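Local coordinates for protein B (Streptococcus agalactiae, PDB 5H6I) that permeabilises membranes as a secreted, largely helical pore-forming toxin, the CAMP factor, and is also classed among the bacterial Fc-binding proteins, at residues Thr62-Pro67 with Gln122-Met127; Thr103-Ala108 with Phe129-Leu134; Ile176-Lys181 with Val225-Val230; Asn118-Ala123 with Thr164-Lys169; Gly96-Ala101 with Ile136-Pro141. All coordinates share one frame; numbering follows the deposited sequence.

Interaction 1: Thr62-Pro67 with Gln122-Met127; sequences TDYEKP and QANIDM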
# COMPACT_ATOMS: atom_id res chain seq x y z
N THR A 62 4.55 -0.62 -7.60
CA THR A 62 3.71 -1.81 -7.64
C THR A 62 2.48 -1.55 -8.50
O THR A 62 2.34 -0.50 -9.14
CB THR A 62 3.33 -2.24 -6.22
OG1 THR A 62 2.22 -1.45 -5.77
CG2 THR A 62 4.50 -2.04 -5.27
N ASP A 63 1.56 -2.52 -8.51
CA ASP A 63 0.29 -2.36 -9.21
C ASP A 63 -0.66 -1.43 -8.49
O ASP A 63 -1.74 -1.14 -9.03
CB ASP A 63 -0.37 -3.73 -9.41
CG ASP A 63 0.51 -4.70 -10.18
OD1 ASP A 63 0.70 -4.49 -11.39
OD2 ASP A 63 1.01 -5.66 -9.56
N TYR A 64 -0.30 -0.95 -7.30
CA TYR A 64 -1.15 -0.06 -6.52
C TYR A 64 -0.56 1.35 -6.41
O TYR A 64 -1.05 2.15 -5.61
CB TYR A 64 -1.38 -0.64 -5.13
CG TYR A 64 -1.87 -2.07 -5.14
CD1 TYR A 64 -3.22 -2.37 -5.26
CD2 TYR A 64 -0.97 -3.13 -5.05
CE1 TYR A 64 -3.66 -3.68 -5.28
CE2 TYR A 64 -1.40 -4.44 -5.07
CZ TYR A 64 -2.75 -4.71 -5.18
OH TYR A 64 -3.18 -6.01 -5.20
N GLU A 65 0.48 1.66 -7.19
CA GLU A 65 1.06 3.00 -7.13
C GLU A 65 0.14 4.02 -7.77
O GLU A 65 -0.22 5.03 -7.15
CB GLU A 65 2.44 3.00 -7.80
CG GLU A 65 3.09 4.37 -7.86
CD GLU A 65 4.16 4.47 -8.93
OE1 GLU A 65 5.25 3.88 -8.74
OE2 GLU A 65 3.92 5.13 -9.96
N LYS A 66 -0.25 3.79 -9.02
CA LYS A 66 -1.15 4.69 -9.73
C LYS A 66 -2.57 4.65 -9.17
O LYS A 66 -3.22 5.71 -9.12
CB LYS A 66 -1.16 4.36 -11.23
CG LYS A 66 -1.71 5.48 -12.09
CD LYS A 66 -0.69 6.58 -12.30
CE LYS A 66 -1.33 7.79 -12.96
NZ LYS A 66 -2.21 8.54 -12.02
N PRO A 67 -3.12 3.49 -8.78
CA PRO A 67 -4.45 3.51 -8.15
C PRO A 67 -4.55 4.42 -6.93
O PRO A 67 -5.51 5.20 -6.82
CB PRO A 67 -4.68 2.04 -7.80
CG PRO A 67 -3.96 1.30 -8.85
CD PRO A 67 -2.72 2.11 -9.14
N GLN A 122 -0.03 -12.29 -11.06
CA GLN A 122 -1.36 -12.03 -11.61
C GLN A 122 -2.36 -11.62 -10.53
O GLN A 122 -3.32 -10.89 -10.83
CB GLN A 122 -1.87 -13.26 -12.36
CG GLN A 122 -2.98 -12.95 -13.35
CD GLN A 122 -2.55 -11.94 -14.39
OE1 GLN A 122 -1.45 -12.02 -14.94
NE2 GLN A 122 -3.42 -10.97 -14.68
N ALA A 123 -2.17 -12.07 -9.29
CA ALA A 123 -3.12 -11.75 -8.23
C ALA A 123 -3.15 -10.25 -7.96
O ALA A 123 -4.22 -9.63 -7.94
CB ALA A 123 -2.78 -12.52 -6.96
N ASN A 124 -1.97 -9.65 -7.75
CA ASN A 124 -1.92 -8.21 -7.51
C ASN A 124 -2.21 -7.42 -8.78
O ASN A 124 -2.76 -6.32 -8.71
CB ASN A 124 -0.55 -7.83 -6.95
CG ASN A 124 -0.47 -8.03 -5.45
OD1 ASN A 124 -1.34 -7.60 -4.70
ND2 ASN A 124 0.59 -8.70 -5.00
N ILE A 125 -1.85 -7.97 -9.95
CA ILE A 125 -2.14 -7.29 -11.21
C ILE A 125 -3.65 -7.21 -11.43
O ILE A 125 -4.19 -6.14 -11.76
CB ILE A 125 -1.44 -8.00 -12.37
CG1 ILE A 125 0.05 -7.64 -12.40
CG2 ILE A 125 -2.09 -7.65 -13.70
CD1 ILE A 125 0.80 -8.27 -13.56
N ASP A 126 -4.35 -8.33 -11.26
CA ASP A 126 -5.79 -8.34 -11.48
C ASP A 126 -6.52 -7.50 -10.44
O ASP A 126 -7.49 -6.81 -10.76
CB ASP A 126 -6.31 -9.78 -11.47
CG ASP A 126 -5.86 -10.57 -12.68
OD1 ASP A 126 -5.35 -9.96 -13.64
OD2 ASP A 126 -6.02 -11.81 -12.68
N MET A 127 -6.05 -7.54 -9.19
CA MET A 127 -6.72 -6.79 -8.13
C MET A 127 -6.45 -5.30 -8.23
O MET A 127 -7.35 -4.48 -7.99
CB MET A 127 -6.30 -7.33 -6.77
CG MET A 127 -7.43 -7.39 -5.76
SD MET A 127 -7.49 -5.92 -4.73
CE MET A 127 -6.06 -6.21 -3.70
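D63 rests against the flank of helix 121-139, its OD1 3.4 Å from I125 CG1 and its CB 3.6 Å from N124 O. These are van der Waals contacts; the polar end of D63 has its partner elsewhere, OD2 being hydrogen-bonded to the hydroxyl of Y177. Y64 comes next, in a type I beta turn from T62 to E65 and at the N-cap position of helix 65-84. T62 OG1 accepts from Y64 N at 3.0 Å, an ST turn at the entrance to one helix of the all-helical N-terminal bundle. The Y64 ring meets the side-chain amide of N124 at about a right angle, the planes 87° apart, and OD1 lies at the ring edge. Y64 OH donates a short hydrogen bond to N124 OD1 (2.5 Å, a doubtful length). S112 OG of helix 93-115 bonds the same oxygen, giving this buried amide two partners. The bent M127 chain crosses the tyrosine at about a right angle and brings CE close to Y64 OH (3.3 Å) and CE1.

Interaction 2: Thr103-Ala108 with Phe129-Leu134; sequences TDVIEA and FGITKL
V105 and A108 pack on I131 and L134 in a buried, wholly apolar helix-helix contact near the middle of helices 93-115 and 121-139. I131 touches both partners on the other helix with different branches. Its CD1 ends 3.6 Å from A108 CB, while CG2, anti to the backbone N, lies 3.9 Å from V105 CG1. V105 likewise uses both methyls: its CG2, anti to the carbonyl carbon, lies 3.6 Å from L134 CD2, and the two side chains pass each other at a slant. The two helices follow one another in the chain and form an antiparallel alpha-alpha hairpin; over these short segments the axes come within 10.3 Å, with 168° between their directions. The small A108 side chain leaves the isoleucine tip lying close to the backbone of its helix, CD1 being 4.2 Å from A108 C. L134 CD2 also comes near D104 CB. V152 of helix 145-163 packs on both D104 and L134, and helix 35-58 packs on I106 of helix 93-115.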
# COMPACT_ATOMS: atom_id res chain seq x y z
N THR A 103 -13.19 4.01 1.46
CA THR A 103 -12.84 3.05 2.50
C THR A 103 -12.68 1.65 1.91
O THR A 103 -11.80 0.89 2.33
CB THR A 103 -13.90 3.06 3.60
OG1 THR A 103 -13.98 4.37 4.18
CG2 THR A 103 -13.56 2.05 4.68
N ASP A 104 -13.52 1.30 0.93
CA ASP A 104 -13.36 0.03 0.24
C ASP A 104 -12.09 0.01 -0.59
O ASP A 104 -11.47 -1.05 -0.76
CB ASP A 104 -14.58 -0.26 -0.63
CG ASP A 104 -15.85 -0.45 0.18
OD1 ASP A 104 -15.95 -1.48 0.88
OD2 ASP A 104 -16.73 0.42 0.12
N VAL A 105 -11.68 1.16 -1.13
CA VAL A 105 -10.40 1.25 -1.82
C VAL A 105 -9.26 0.97 -0.86
O VAL A 105 -8.38 0.14 -1.13
CB VAL A 105 -10.24 2.63 -2.49
CG1 VAL A 105 -8.79 2.88 -2.85
CG2 VAL A 105 -11.12 2.73 -3.72
N ILE A 106 -9.26 1.64 0.29
CA ILE A 106 -8.20 1.45 1.28
C ILE A 106 -8.22 0.02 1.80
O ILE A 106 -7.16 -0.61 1.96
CB ILE A 106 -8.35 2.47 2.42
CG1 ILE A 106 -8.25 3.89 1.88
CG2 ILE A 106 -7.29 2.23 3.49
CD1 ILE A 106 -8.64 4.96 2.88
N GLU A 107 -9.41 -0.53 2.06
CA GLU A 107 -9.50 -1.88 2.59
C GLU A 107 -8.96 -2.91 1.60
O GLU A 107 -8.36 -3.91 2.00
CB GLU A 107 -10.95 -2.21 2.95
CG GLU A 107 -11.27 -2.07 4.43
CD GLU A 107 -12.75 -1.91 4.70
OE1 GLU A 107 -13.11 -1.21 5.66
OE2 GLU A 107 -13.55 -2.50 3.94
N ALA A 108 -9.16 -2.68 0.30
CA ALA A 108 -8.62 -3.59 -0.70
C ALA A 108 -7.10 -3.53 -0.76
O ALA A 108 -6.46 -4.54 -1.04
CB ALA A 108 -9.22 -3.28 -2.07
N PHE A 129 -6.09 -3.81 -10.96
CA PHE A 129 -6.98 -3.40 -12.04
C PHE A 129 -8.39 -3.14 -11.53
O PHE A 129 -9.08 -2.23 -12.01
CB PHE A 129 -6.99 -4.48 -13.13
CG PHE A 129 -7.59 -4.02 -14.43
CD1 PHE A 129 -6.96 -3.06 -15.20
CD2 PHE A 129 -8.78 -4.57 -14.89
CE1 PHE A 129 -7.50 -2.65 -16.40
CE2 PHE A 129 -9.33 -4.15 -16.08
CZ PHE A 129 -8.69 -3.19 -16.84
N GLY A 130 -8.84 -3.92 -10.54
CA GLY A 130 -10.17 -3.71 -9.99
C GLY A 130 -10.27 -2.45 -9.16
O GLY A 130 -11.27 -1.72 -9.23
N ILE A 131 -9.24 -2.17 -8.35
CA ILE A 131 -9.22 -0.93 -7.58
C ILE A 131 -9.19 0.27 -8.51
O ILE A 131 -9.79 1.32 -8.23
CB ILE A 131 -8.03 -0.92 -6.60
CG1 ILE A 131 -8.06 -2.17 -5.72
CG2 ILE A 131 -8.05 0.33 -5.74
CD1 ILE A 131 -6.93 -2.23 -4.71
N THR A 132 -8.47 0.15 -9.63
CA THR A 132 -8.48 1.20 -10.64
C THR A 132 -9.89 1.44 -11.17
O THR A 132 -10.34 2.59 -11.29
CB THR A 132 -7.54 0.83 -11.79
OG1 THR A 132 -6.18 0.96 -11.35
CG2 THR A 132 -7.77 1.73 -13.00
N LYS A 133 -10.62 0.36 -11.46
CA LYS A 133 -11.99 0.50 -11.94
C LYS A 133 -12.89 1.14 -10.88
O LYS A 133 -13.86 1.82 -11.22
CB LYS A 133 -12.55 -0.87 -12.34
CG LYS A 133 -12.44 -1.16 -13.83
CD LYS A 133 -12.14 -2.63 -14.09
CE LYS A 133 -13.34 -3.51 -13.79
NZ LYS A 133 -13.07 -4.94 -14.08
N LEU A 134 -12.58 0.94 -9.60
CA LEU A 134 -13.39 1.54 -8.55
C LEU A 134 -13.11 3.03 -8.42
O LEU A 134 -14.04 3.84 -8.35
CB LEU A 134 -13.13 0.83 -7.22
CG LEU A 134 -13.90 1.36 -6.01
CD1 LEU A 134 -15.37 1.52 -6.33
CD2 LEU A 134 -13.70 0.46 -4.80

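Interaction 3: Ile176-Lys181 with Val225-Val230; sequences IYTKSK and VTVQQV
K179 reaches past V230 and on to V225 with its chain fully extended beyond CG. It crosses V230 at about a right angle, CG lying 4.1 Å from V230 CG2, and meets V225 at a slant, CE lying 3.6 Å from V225 CG2, the methyl between the backbone N and the carbonyl carbon. The aliphatic part of K179 thus packs on valines, while its ammonium group is hydrogen-bonded to Q220 O at the end of helix 203-220 and N222 O in the loop after it; a water makes a weak bond to NZ and lies 3.0 Å from V225 O. T178 presents its methyl: the T178 and V227 side chains cross at about a right angle, with T178 CG2, anti to the backbone N, 4.0 Å from V227 CG2. The T178 hydroxyl is turned to T175 OG1. The contact joins the starts of the first and last helices of the C-terminal three-helix bundle, 179-196 and 227-245. T226 is the N-cap of the latter and forms a capping box with Q229, whose N makes a weak bond to T226 OG1. Q229 OE1 in turn accepts from T226 N at 2.7 Å and from T226 OG1 at 3.1 Å, the two donors lying on opposite faces of its amide plane. V230 CG1 approaches T178 O at 3.8 Å.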
# COMPACT_ATOMS: atom_id res chain seq x y z
N ILE A 176 8.12 -7.85 -6.65
CA ILE A 176 8.36 -6.69 -5.80
C ILE A 176 7.68 -6.87 -4.45
O ILE A 176 8.17 -6.37 -3.42
CB ILE A 176 7.91 -5.40 -6.51
CG1 ILE A 176 8.18 -4.18 -5.64
CG2 ILE A 176 6.45 -5.49 -6.91
CD1 ILE A 176 7.97 -2.86 -6.34
N TYR A 177 6.55 -7.59 -4.42
CA TYR A 177 5.88 -7.86 -3.15
C TYR A 177 6.69 -8.83 -2.29
O TYR A 177 6.64 -8.74 -1.06
CB TYR A 177 4.48 -8.40 -3.41
CG TYR A 177 3.71 -7.58 -4.42
CD1 TYR A 177 2.98 -6.46 -4.03
CD2 TYR A 177 3.71 -7.92 -5.77
CE1 TYR A 177 2.28 -5.71 -4.95
CE2 TYR A 177 3.02 -7.17 -6.70
CZ TYR A 177 2.31 -6.06 -6.28
OH TYR A 177 1.61 -5.31 -7.20
N THR A 178 7.42 -9.75 -2.92
CA THR A 178 8.30 -10.63 -2.16
C THR A 178 9.42 -9.85 -1.49
O THR A 178 9.79 -10.14 -0.34
CB THR A 178 8.89 -11.71 -3.08
OG1 THR A 178 7.84 -12.30 -3.86
CG2 THR A 178 9.58 -12.79 -2.26
N LYS A 179 9.96 -8.84 -2.18
CA LYS A 179 11.04 -8.03 -1.64
C LYS A 179 10.56 -6.98 -0.65
O LYS A 179 11.39 -6.23 -0.12
CB LYS A 179 11.80 -7.35 -2.79
CG LYS A 179 12.49 -8.34 -3.72
CD LYS A 179 13.03 -7.64 -4.95
CE LYS A 179 13.87 -8.59 -5.79
NZ LYS A 179 14.40 -7.92 -7.01
N SER A 180 9.25 -6.90 -0.40
CA SER A 180 8.75 -5.95 0.60
C SER A 180 9.25 -6.30 1.99
O SER A 180 9.53 -5.41 2.80
CB SER A 180 7.22 -5.92 0.57
OG SER A 180 6.72 -4.97 1.49
N LYS A 181 9.38 -7.60 2.29
CA LYS A 181 9.89 -8.01 3.59
C LYS A 181 11.38 -7.69 3.73
O LYS A 181 11.83 -7.26 4.79
CB LYS A 181 9.65 -9.51 3.80
CG LYS A 181 8.32 -10.01 3.26
CD LYS A 181 7.14 -9.28 3.88
CE LYS A 181 5.87 -9.51 3.08
NZ LYS A 181 6.08 -9.25 1.63
N VAL A 225 16.74 -12.53 -8.73
CA VAL A 225 16.82 -13.34 -7.52
C VAL A 225 15.50 -14.08 -7.32
O VAL A 225 14.42 -13.60 -7.68
CB VAL A 225 17.15 -12.47 -6.29
CG1 VAL A 225 18.61 -12.04 -6.32
CG2 VAL A 225 16.23 -11.27 -6.22
N THR A 226 15.60 -15.27 -6.74
CA THR A 226 14.43 -16.09 -6.49
C THR A 226 13.81 -15.76 -5.14
O THR A 226 14.36 -14.99 -4.35
CB THR A 226 14.79 -17.58 -6.56
OG1 THR A 226 15.85 -17.85 -5.63
CG2 THR A 226 15.25 -17.95 -7.96
N VAL A 227 12.64 -16.35 -4.88
CA VAL A 227 12.00 -16.19 -3.58
C VAL A 227 12.90 -16.74 -2.48
O VAL A 227 12.97 -16.18 -1.37
CB VAL A 227 10.62 -16.88 -3.58
CG1 VAL A 227 10.05 -16.96 -2.17
CG2 VAL A 227 9.67 -16.14 -4.51
N GLN A 228 13.63 -17.82 -2.77
CA GLN A 228 14.56 -18.38 -1.80
C GLN A 228 15.68 -17.40 -1.48
O GLN A 228 15.99 -17.15 -0.31
CB GLN A 228 15.13 -19.70 -2.32
CG GLN A 228 14.54 -20.94 -1.68
CD GLN A 228 15.50 -22.10 -1.68
OE1 GLN A 228 16.09 -22.44 -0.66
NE2 GLN A 228 15.67 -22.73 -2.84
N GLN A 229 16.30 -16.83 -2.52
CA GLN A 229 17.42 -15.91 -2.31
C GLN A 229 17.01 -14.69 -1.51
O GLN A 229 17.85 -14.10 -0.80
CB GLN A 229 18.01 -15.49 -3.66
CG GLN A 229 18.75 -16.61 -4.39
CD GLN A 229 19.07 -16.24 -5.82
OE1 GLN A 229 18.18 -16.17 -6.67
NE2 GLN A 229 20.35 -16.01 -6.10
N VAL A 230 15.75 -14.28 -1.60
CA VAL A 230 15.27 -13.16 -0.79
C VAL A 230 15.15 -13.59 0.67
O VAL A 230 15.46 -12.81 1.59
CB VAL A 230 13.94 -12.63 -1.35
CG1 VAL A 230 13.26 -11.70 -0.35
CG2 VAL A 230 14.17 -11.91 -2.67
O HOH W 1 13.37 -10.84 -8.26

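Interaction 4: Asn118-Ala123 with Thr164-Lys169; sequences NKVSQA and TYPDLK
K119 and D167 face each other across a single antiparallel beta bridge, a non-hydrogen-bonded pair with a backbone hydrogen bond on either side of it. The bridge fastens the turn leading into helix 121-139 to the extended linker that follows helix 145-163, in a chain with no regular strands. L168 N donates to N118 O at 2.9 Å and V120 N to P166 O at 3.2 Å. N118 O also receives a CA-H...O contact from D167. The K119 side chain leaves its backbone away from the linker but is bent at chi2 (-62°), which swings CD back toward it. NZ then donates to Y165 O at 2.6 Å and, more weakly, to D167 OD1 at 3.3 Å as part of a salt bridge; L163 O is a further acceptor, so NZ has three oxygen acceptors, one of them weak. Apolar contacts fill in between these bonds: V120 CG1 meets L168 CD2, and V120 CG2 meets P166 CD. The L168 CD1 methyl lies against a carbonyl oxygen, 3.3 Å from K119 O. Beyond the bridge Y165 packs against the first turn of the helix, its ring and the Q122 side chain crossing at a slant, and its hydroxyl is hydrogen-bonded to D126 OD2. The aliphatic CG of Q122 passes near the tyrosine CE2. Y165 CD2 lies 3.6 Å from A123 CB.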
# COMPACT_ATOMS: atom_id res chain seq x y z
N ASN A 118 2.64 -13.54 -1.12
CA ASN A 118 3.21 -14.79 -1.61
C ASN A 118 2.59 -15.24 -2.92
O ASN A 118 2.96 -16.30 -3.43
CB ASN A 118 3.04 -15.89 -0.56
CG ASN A 118 3.68 -15.54 0.76
OD1 ASN A 118 4.61 -14.74 0.82
ND2 ASN A 118 3.17 -16.13 1.84
N LYS A 119 1.65 -14.48 -3.48
CA LYS A 119 0.96 -14.90 -4.69
C LYS A 119 1.81 -14.62 -5.92
O LYS A 119 2.79 -13.88 -5.89
CB LYS A 119 -0.38 -14.17 -4.81
CG LYS A 119 -1.41 -14.57 -3.77
CD LYS A 119 -1.76 -16.05 -3.88
CE LYS A 119 -2.78 -16.45 -2.83
NZ LYS A 119 -3.08 -17.91 -2.90
N VAL A 120 1.41 -15.24 -7.03
CA VAL A 120 2.01 -14.96 -8.33
C VAL A 120 1.63 -13.54 -8.73
O VAL A 120 0.74 -12.94 -8.13
CB VAL A 120 1.58 -15.98 -9.39
CG1 VAL A 120 2.20 -17.34 -9.10
CG2 VAL A 120 0.06 -16.08 -9.45
N SER A 121 2.31 -13.01 -9.75
CA SER A 121 2.12 -11.61 -10.12
C SER A 121 0.69 -11.30 -10.53
O SER A 121 0.22 -10.17 -10.35
CB SER A 121 3.08 -11.23 -11.24
OG SER A 121 4.43 -11.46 -10.86
N GLN A 122 -0.03 -12.29 -11.06
CA GLN A 122 -1.36 -12.03 -11.61
C GLN A 122 -2.36 -11.62 -10.53
O GLN A 122 -3.32 -10.89 -10.83
CB GLN A 122 -1.87 -13.26 -12.36
CG GLN A 122 -2.98 -12.95 -13.35
CD GLN A 122 -2.55 -11.94 -14.39
OE1 GLN A 122 -1.45 -12.02 -14.94
NE2 GLN A 122 -3.42 -10.97 -14.68
N ALA A 123 -2.17 -12.07 -9.29
CA ALA A 123 -3.12 -11.75 -8.23
C ALA A 123 -3.15 -10.25 -7.96
O ALA A 123 -4.22 -9.63 -7.94
CB ALA A 123 -2.78 -12.52 -6.96
N THR A 164 -7.42 -17.62 -4.33
CA THR A 164 -7.27 -18.96 -4.88
C THR A 164 -6.17 -19.05 -5.93
O THR A 164 -5.98 -20.12 -6.52
CB THR A 164 -8.59 -19.45 -5.47
OG1 THR A 164 -8.87 -18.74 -6.68
CG2 THR A 164 -9.73 -19.22 -4.48
N TYR A 165 -5.46 -17.95 -6.20
CA TYR A 165 -4.36 -17.98 -7.15
C TYR A 165 -3.19 -18.75 -6.56
O TYR A 165 -3.05 -18.86 -5.34
CB TYR A 165 -3.94 -16.55 -7.50
CG TYR A 165 -4.85 -15.84 -8.49
CD1 TYR A 165 -6.19 -16.20 -8.61
CD2 TYR A 165 -4.37 -14.82 -9.29
CE1 TYR A 165 -7.02 -15.55 -9.51
CE2 TYR A 165 -5.20 -14.16 -10.18
CZ TYR A 165 -6.52 -14.53 -10.29
OH TYR A 165 -7.35 -13.88 -11.18
N PRO A 166 -2.33 -19.31 -7.41
CA PRO A 166 -1.21 -20.11 -6.90
C PRO A 166 -0.16 -19.25 -6.21
O PRO A 166 0.06 -18.09 -6.57
CB PRO A 166 -0.63 -20.78 -8.15
CG PRO A 166 -1.64 -20.55 -9.24
CD PRO A 166 -2.36 -19.29 -8.88
N ASP A 167 0.47 -19.83 -5.20
CA ASP A 167 1.59 -19.18 -4.53
C ASP A 167 2.86 -19.33 -5.35
O ASP A 167 2.97 -20.18 -6.24
CB ASP A 167 1.81 -19.77 -3.13
CG ASP A 167 0.69 -19.42 -2.17
OD1 ASP A 167 0.09 -18.33 -2.31
OD2 ASP A 167 0.41 -20.23 -1.26
N LEU A 168 3.84 -18.47 -5.06
CA LEU A 168 5.13 -18.55 -5.72
C LEU A 168 5.94 -19.71 -5.16
O LEU A 168 5.99 -19.92 -3.94
CB LEU A 168 5.91 -17.24 -5.54
CG LEU A 168 5.46 -16.04 -6.37
CD1 LEU A 168 6.00 -14.75 -5.76
CD2 LEU A 168 5.92 -16.18 -7.81
N LYS A 169 6.57 -20.47 -6.05
CA LYS A 169 7.47 -21.52 -5.62
C LYS A 169 8.76 -20.89 -5.07
O LYS A 169 9.11 -19.76 -5.43
CB LYS A 169 7.80 -22.45 -6.78
CG LYS A 169 6.72 -23.47 -7.09
CD LYS A 169 7.09 -24.32 -8.30
CE LYS A 169 6.92 -23.55 -9.60
NZ LYS A 169 5.49 -23.30 -9.91

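Interaction 5: Gly96-Ala101 with Ile136-Pro141; sequences GSRVEA and IRILDP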
# COMPACT_ATOMS: atom_id res chain seq x y z
N GLY A 96 -21.71 10.99 -0.79
CA GLY A 96 -21.46 10.07 0.30
C GLY A 96 -21.07 8.69 -0.18
O GLY A 96 -20.21 8.04 0.43
N SER A 97 -21.69 8.24 -1.27
CA SER A 97 -21.34 6.94 -1.83
C SER A 97 -19.92 6.93 -2.36
O SER A 97 -19.27 5.88 -2.38
CB SER A 97 -22.33 6.57 -2.94
OG SER A 97 -23.67 6.71 -2.49
N ARG A 98 -19.41 8.08 -2.80
CA ARG A 98 -18.02 8.16 -3.25
C ARG A 98 -17.06 8.17 -2.08
O ARG A 98 -15.97 7.58 -2.16
CB ARG A 98 -17.82 9.40 -4.12
CG ARG A 98 -18.75 9.46 -5.33
CD ARG A 98 -18.64 10.78 -6.07
NE ARG A 98 -19.60 10.85 -7.17
CZ ARG A 98 -19.40 10.33 -8.37
NH1 ARG A 98 -18.27 9.68 -8.64
NH2 ARG A 98 -20.32 10.44 -9.31
N VAL A 99 -17.44 8.82 -0.98
CA VAL A 99 -16.59 8.83 0.21
C VAL A 99 -16.53 7.44 0.83
O VAL A 99 -15.46 6.99 1.27
CB VAL A 99 -17.10 9.88 1.22
CG1 VAL A 99 -16.44 9.69 2.58
CG2 VAL A 99 -16.84 11.29 0.69
N GLU A 100 -17.66 6.74 0.88
CA GLU A 100 -17.68 5.39 1.44
C GLU A 100 -16.85 4.43 0.60
O GLU A 100 -16.15 3.57 1.14
CB GLU A 100 -19.12 4.89 1.56
CG GLU A 100 -19.95 5.62 2.60
CD GLU A 100 -21.43 5.40 2.41
OE1 GLU A 100 -21.83 4.95 1.32
OE2 GLU A 100 -22.20 5.68 3.36
N ALA A 101 -16.92 4.56 -0.73
CA ALA A 101 -16.15 3.68 -1.60
C ALA A 101 -14.65 3.87 -1.46
O ALA A 101 -13.88 2.99 -1.85
CB ALA A 101 -16.57 3.89 -3.06
N ILE A 136 -11.99 5.01 -10.64
CA ILE A 136 -12.51 5.70 -11.82
C ILE A 136 -13.97 6.07 -11.62
O ILE A 136 -14.40 7.18 -11.96
CB ILE A 136 -12.30 4.84 -13.08
CG1 ILE A 136 -10.83 4.89 -13.52
CG2 ILE A 136 -13.20 5.30 -14.21
CD1 ILE A 136 -10.51 3.96 -14.67
N ARG A 137 -14.76 5.15 -11.06
CA ARG A 137 -16.16 5.45 -10.79
C ARG A 137 -16.30 6.53 -9.72
O ARG A 137 -17.20 7.38 -9.80
CB ARG A 137 -16.90 4.18 -10.36
CG ARG A 137 -16.81 3.04 -11.37
CD ARG A 137 -17.99 3.05 -12.33
NE ARG A 137 -18.93 1.98 -12.03
CZ ARG A 137 -18.95 0.81 -12.65
NH1 ARG A 137 -18.07 0.55 -13.61
NH2 ARG A 137 -19.85 -0.11 -12.31
N ILE A 138 -15.42 6.51 -8.71
CA ILE A 138 -15.45 7.55 -7.69
C ILE A 138 -15.18 8.92 -8.31
O ILE A 138 -15.78 9.93 -7.91
CB ILE A 138 -14.43 7.23 -6.58
CG1 ILE A 138 -14.74 5.87 -5.95
CG2 ILE A 138 -14.43 8.31 -5.51
CD1 ILE A 138 -13.79 5.49 -4.83
N LEU A 139 -14.28 8.97 -9.29
CA LEU A 139 -13.96 10.23 -9.95
C LEU A 139 -14.99 10.61 -11.00
O LEU A 139 -15.18 11.80 -11.27
CB LEU A 139 -12.58 10.14 -10.60
CG LEU A 139 -11.36 10.09 -9.67
CD1 LEU A 139 -10.21 9.39 -10.36
CD2 LEU A 139 -10.96 11.48 -9.25
N ASP A 140 -15.66 9.63 -11.59
CA ASP A 140 -16.59 9.87 -12.69
C ASP A 140 -17.80 10.67 -12.23
O ASP A 140 -18.58 10.17 -11.41
CB ASP A 140 -17.03 8.53 -13.29
CG ASP A 140 -17.73 8.68 -14.62
OD1 ASP A 140 -17.82 9.82 -15.12
OD2 ASP A 140 -18.18 7.66 -15.18
N PRO A 141 -18.00 11.89 -12.73
CA PRO A 141 -19.21 12.64 -12.33
C PRO A 141 -20.49 12.01 -12.83
O PRO A 141 -21.55 12.21 -12.23
CB PRO A 141 -18.98 14.03 -12.96
CG PRO A 141 -17.52 14.08 -13.30
CD PRO A 141 -17.14 12.67 -13.62
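R98 spends its polar end on backbone carbonyls of the other segment. Its chain, extended from CG to NE, carries the guanidinium to the C-terminal end of helix 121-139, where R137 O and I138 O of the last turn and D140 O just beyond it lie at the guanidinium edge, near its plane. NH1 donates to I138 O at 2.6 Å, a bent bond (133° at the hydrogen) in which the donor stands 63° out of the carbonyl plane. The same nitrogen makes weak bonds to R137 O and D140 O, and NH2 makes another weak one to D140 O at 2.7 Å. The apolar part uses the same two residues: I138 CG2 packs on R98 CB at 3.8 Å, and, one turn on along helix 93-115, A101 CB meets I138 CD1 at 3.7 Å. I148 of helix 145-163 touches both R98 and A101, while L78 of helix 65-84 also packs on the arginine. The positive group is probably favoured by the partial negative charge expected at a helix C terminus. This is an arginine-to-carbonyl contact at a helix end, at the open end of an antiparallel alpha-alpha hairpin of the N-terminal bundle.

How the interactions relate
From the N terminus, interaction 1 opens first, at the start of helix 65-84. Helix 93-115 then opens interaction 5 and interaction 2, and interaction 4 opens at residues 118-123. Helix 121-139 closes three loops in turn: 1, then 2, then 5. Interaction 2 is therefore nested inside 5, and interaction 1 crosses both. Interaction 4 shares Q122 and A123 with interaction 1, crosses 2 and 5, and closes last of the four, in the linker after helix 145-163. Interaction 3 opens only after 4 has closed and closes its own loop round helices 179-196 and 203-220, where helix 227-245 begins. It touches 4 through L168 and 1 through Y177, joining the two helical parts.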